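Local coordinates for DNA translocase coupling protein (Clostridium perfringens, PDB 6O1W) that probably binds ATP and DNA as the coupling protein of plasmid conjugation, this piece holding its FtsK/SpoIIIE-type ATPase domain, at residues A[145-150]-A[173-178]. Residues are numbered along the deposited sequence; the frame is centred on the assembly and turned at random.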
loop_
_atom_site.group_PDB
_atom_site.type_symbol
_atom_site.label_atom_id
_atom_site.label_comp_id
_atom_site.label_asym_id
_atom_site.label_seq_id
_atom_site.Cartn_x
_atom_site.Cartn_y
_atom_site.Cartn_z
ATOM N N ILE A 145 1.975 5.335 -6.136
ATOM C CA ILE A 145 2.495 5.424 -4.753
ATOM C C ILE A 145 4.001 5.244 -4.745
ATOM O O ILE A 145 4.688 6.010 -4.093
ATOM C CB ILE A 145 1.827 4.363 -3.817
ATOM C CG1 ILE A 145 0.337 4.661 -3.607
ATOM C CG2 ILE A 145 2.559 4.273 -2.452
ATOM C CD1 ILE A 145 -0.432 3.493 -2.985
ATOM N N LEU A 146 4.506 4.204 -5.436
ATOM C CA LEU A 146 5.934 3.905 -5.512
ATOM C C LEU A 146 6.731 5.053 -6.127
ATOM O O LEU A 146 7.802 5.348 -5.637
ATOM C CB LEU A 146 6.152 2.608 -6.321
ATOM C CG LEU A 146 5.510 1.338 -5.728
ATOM C CD1 LEU A 146 5.865 0.136 -6.557
ATOM C CD2 LEU A 146 5.934 1.123 -4.271
ATOM N N ARG A 147 6.198 5.702 -7.196
ATOM C CA ARG A 147 6.853 6.838 -7.873
ATOM C C ARG A 147 6.840 8.096 -6.988
ATOM O O ARG A 147 7.772 8.890 -7.060
ATOM C CB ARG A 147 6.234 7.104 -9.248
ATOM C CG ARG A 147 6.520 5.976 -10.245
ATOM C CD ARG A 147 5.902 6.267 -11.599
ATOM N NE ARG A 147 5.984 5.095 -12.471
ATOM C CZ ARG A 147 4.979 4.255 -12.703
ATOM N NH1 ARG A 147 3.788 4.462 -12.152
ATOM N NH2 ARG A 147 5.150 3.210 -13.502
ATOM N N CYS A 148 5.797 8.246 -6.147
ATOM C CA CYS A 148 5.656 9.324 -5.150
ATOM C C CYS A 148 6.726 9.164 -4.056
ATOM O O CYS A 148 7.338 10.139 -3.653
ATOM C CB CYS A 148 4.258 9.291 -4.540
ATOM S SG CYS A 148 3.906 10.691 -3.468
ATOM N N ILE A 149 6.930 7.937 -3.565
ATOM C CA ILE A 149 7.969 7.597 -2.573
ATOM C C ILE A 149 9.349 7.885 -3.197
ATOM O O ILE A 149 10.186 8.499 -2.553
ATOM C CB ILE A 149 7.855 6.111 -2.140
ATOM C CG1 ILE A 149 6.563 5.897 -1.289
ATOM C CG2 ILE A 149 9.142 5.658 -1.358
ATOM C CD1 ILE A 149 6.163 4.480 -1.153
ATOM N N LEU A 150 9.561 7.441 -4.459
ATOM C CA LEU A 150 10.805 7.629 -5.206
ATOM C C LEU A 150 11.162 9.105 -5.302
ATOM O O LEU A 150 12.303 9.463 -5.030
ATOM C CB LEU A 150 10.662 7.010 -6.615
ATOM C CG LEU A 150 11.787 7.250 -7.632
ATOM C CD1 LEU A 150 13.171 6.688 -7.100
ATOM C CD2 LEU A 150 11.419 6.631 -8.993
ATOM N N LEU A 173 12.339 8.141 -20.299
ATOM C CA LEU A 173 13.621 8.849 -20.457
ATOM C C LEU A 173 13.884 9.908 -19.385
ATOM O O LEU A 173 15.033 10.175 -19.080
ATOM C CB LEU A 173 13.743 9.449 -21.872
ATOM C CG LEU A 173 13.773 8.463 -23.047
ATOM C CD1 LEU A 173 13.634 9.190 -24.370
ATOM C CD2 LEU A 173 15.024 7.602 -23.040
ATOM N N GLU A 174 12.835 10.473 -18.799
ATOM C CA GLU A 174 12.963 11.467 -17.746
ATOM C C GLU A 174 13.469 10.832 -16.452
ATOM O O GLU A 174 14.260 11.471 -15.756
ATOM C CB GLU A 174 11.664 12.263 -17.564
ATOM C CG GLU A 174 11.299 13.124 -18.781
ATOM C CD GLU A 174 12.311 14.164 -19.238
ATOM O OE1 GLU A 174 12.503 15.166 -18.512
ATOM O OE2 GLU A 174 12.904 13.985 -20.327
ATOM N N TYR A 175 13.100 9.538 -16.185
ATOM C CA TYR A 175 13.582 8.747 -15.034
ATOM C C TYR A 175 15.036 8.420 -15.188
ATOM O O TYR A 175 15.760 8.425 -14.201
ATOM C CB TYR A 175 12.752 7.477 -14.804
ATOM C CG TYR A 175 11.495 7.822 -14.057
ATOM C CD1 TYR A 175 11.514 8.004 -12.673
ATOM C CD2 TYR A 175 10.322 8.134 -14.738
ATOM C CE1 TYR A 175 10.389 8.452 -11.988
ATOM C CE2 TYR A 175 9.180 8.558 -14.058
ATOM C CZ TYR A 175 9.220 8.713 -12.682
ATOM O OH TYR A 175 8.103 9.112 -12.001
ATOM N N GLU A 176 15.479 8.210 -16.431
ATOM C CA GLU A 176 16.873 7.930 -16.772
ATOM C C GLU A 176 17.800 9.110 -16.469
ATOM O O GLU A 176 18.999 8.908 -16.342
ATOM C CB GLU A 176 16.999 7.540 -18.254
ATOM C CG GLU A 176 17.132 6.044 -18.457
ATOM C CD GLU A 176 17.570 5.618 -19.843
ATOM O OE1 GLU A 176 17.550 6.461 -20.770
ATOM O OE2 GLU A 176 17.929 4.427 -20.002
ATOM N N LYS A 177 17.260 10.330 -16.349
ATOM C CA LYS A 177 18.092 11.500 -16.016
ATOM C C LYS A 177 18.512 11.454 -14.541
ATOM O O LYS A 177 19.533 12.045 -14.200
ATOM C CB LYS A 177 17.331 12.822 -16.256
ATOM C CG LYS A 177 16.687 12.976 -17.624
ATOM C CD LYS A 177 17.537 13.758 -18.603
ATOM C CE LYS A 177 16.811 14.018 -19.900
ATOM N NZ LYS A 177 16.577 12.770 -20.685
ATOM N N VAL A 178 17.709 10.779 -13.663
ATOM C CA VAL A 178 17.942 10.769 -12.214
ATOM C C VAL A 178 18.439 9.421 -11.643
ATOM O O VAL A 178 18.767 9.343 -10.456
ATOM C CB VAL A 178 16.691 11.279 -11.449
ATOM C CG1 VAL A 178 16.276 12.674 -11.924
ATOM C CG2 VAL A 178 15.522 10.296 -11.536
#
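Tyr-175 reaches from its loop to helix 142-155 and touches two side chains about one helical turn apart, Leu-150 along the ring and Arg-147 at the hydroxyl. CB leaves the backbone toward the helix; with CG anti to the carbonyl carbon (chi1 -81°), the side chain bends at CB and the ring then runs to the helix, bridging main chains whose CA atoms, at Arg-147 and Tyr-175, stay 10.0 Å apart. Along one side of the ring, CD1 lies 3.9 Å from Leu-150 CD2, and the next atom, CE1, comes closer to the same methyl, at 3.7 Å. That methyl approaches the ring at a slant. At the tip, OH rests against the aliphatic part of Arg-147, 3.6 Å from CD and 3.9 Å from CB. Arg-147 is extended from CG to NE and runs across the tyrosine at about a right angle, carrying its guanidinium past the hydroxyl to the carbonyl of Glu-170 and into a cation-pi contact with Phe-171. The buried hydroxyl is satisfied by a hydrogen bond to Asp-345 OD1. Phe-171 also meets Tyr-175 edge-to-face, and Phe-349 stacks on it. The contact thus packs the helix that begins within the Walker A P-loop against the connection between the neighbouring parallel strands 159-163 and 179-182, with Met-162 of strand 159-163 touching both Leu-150 and Tyr-175.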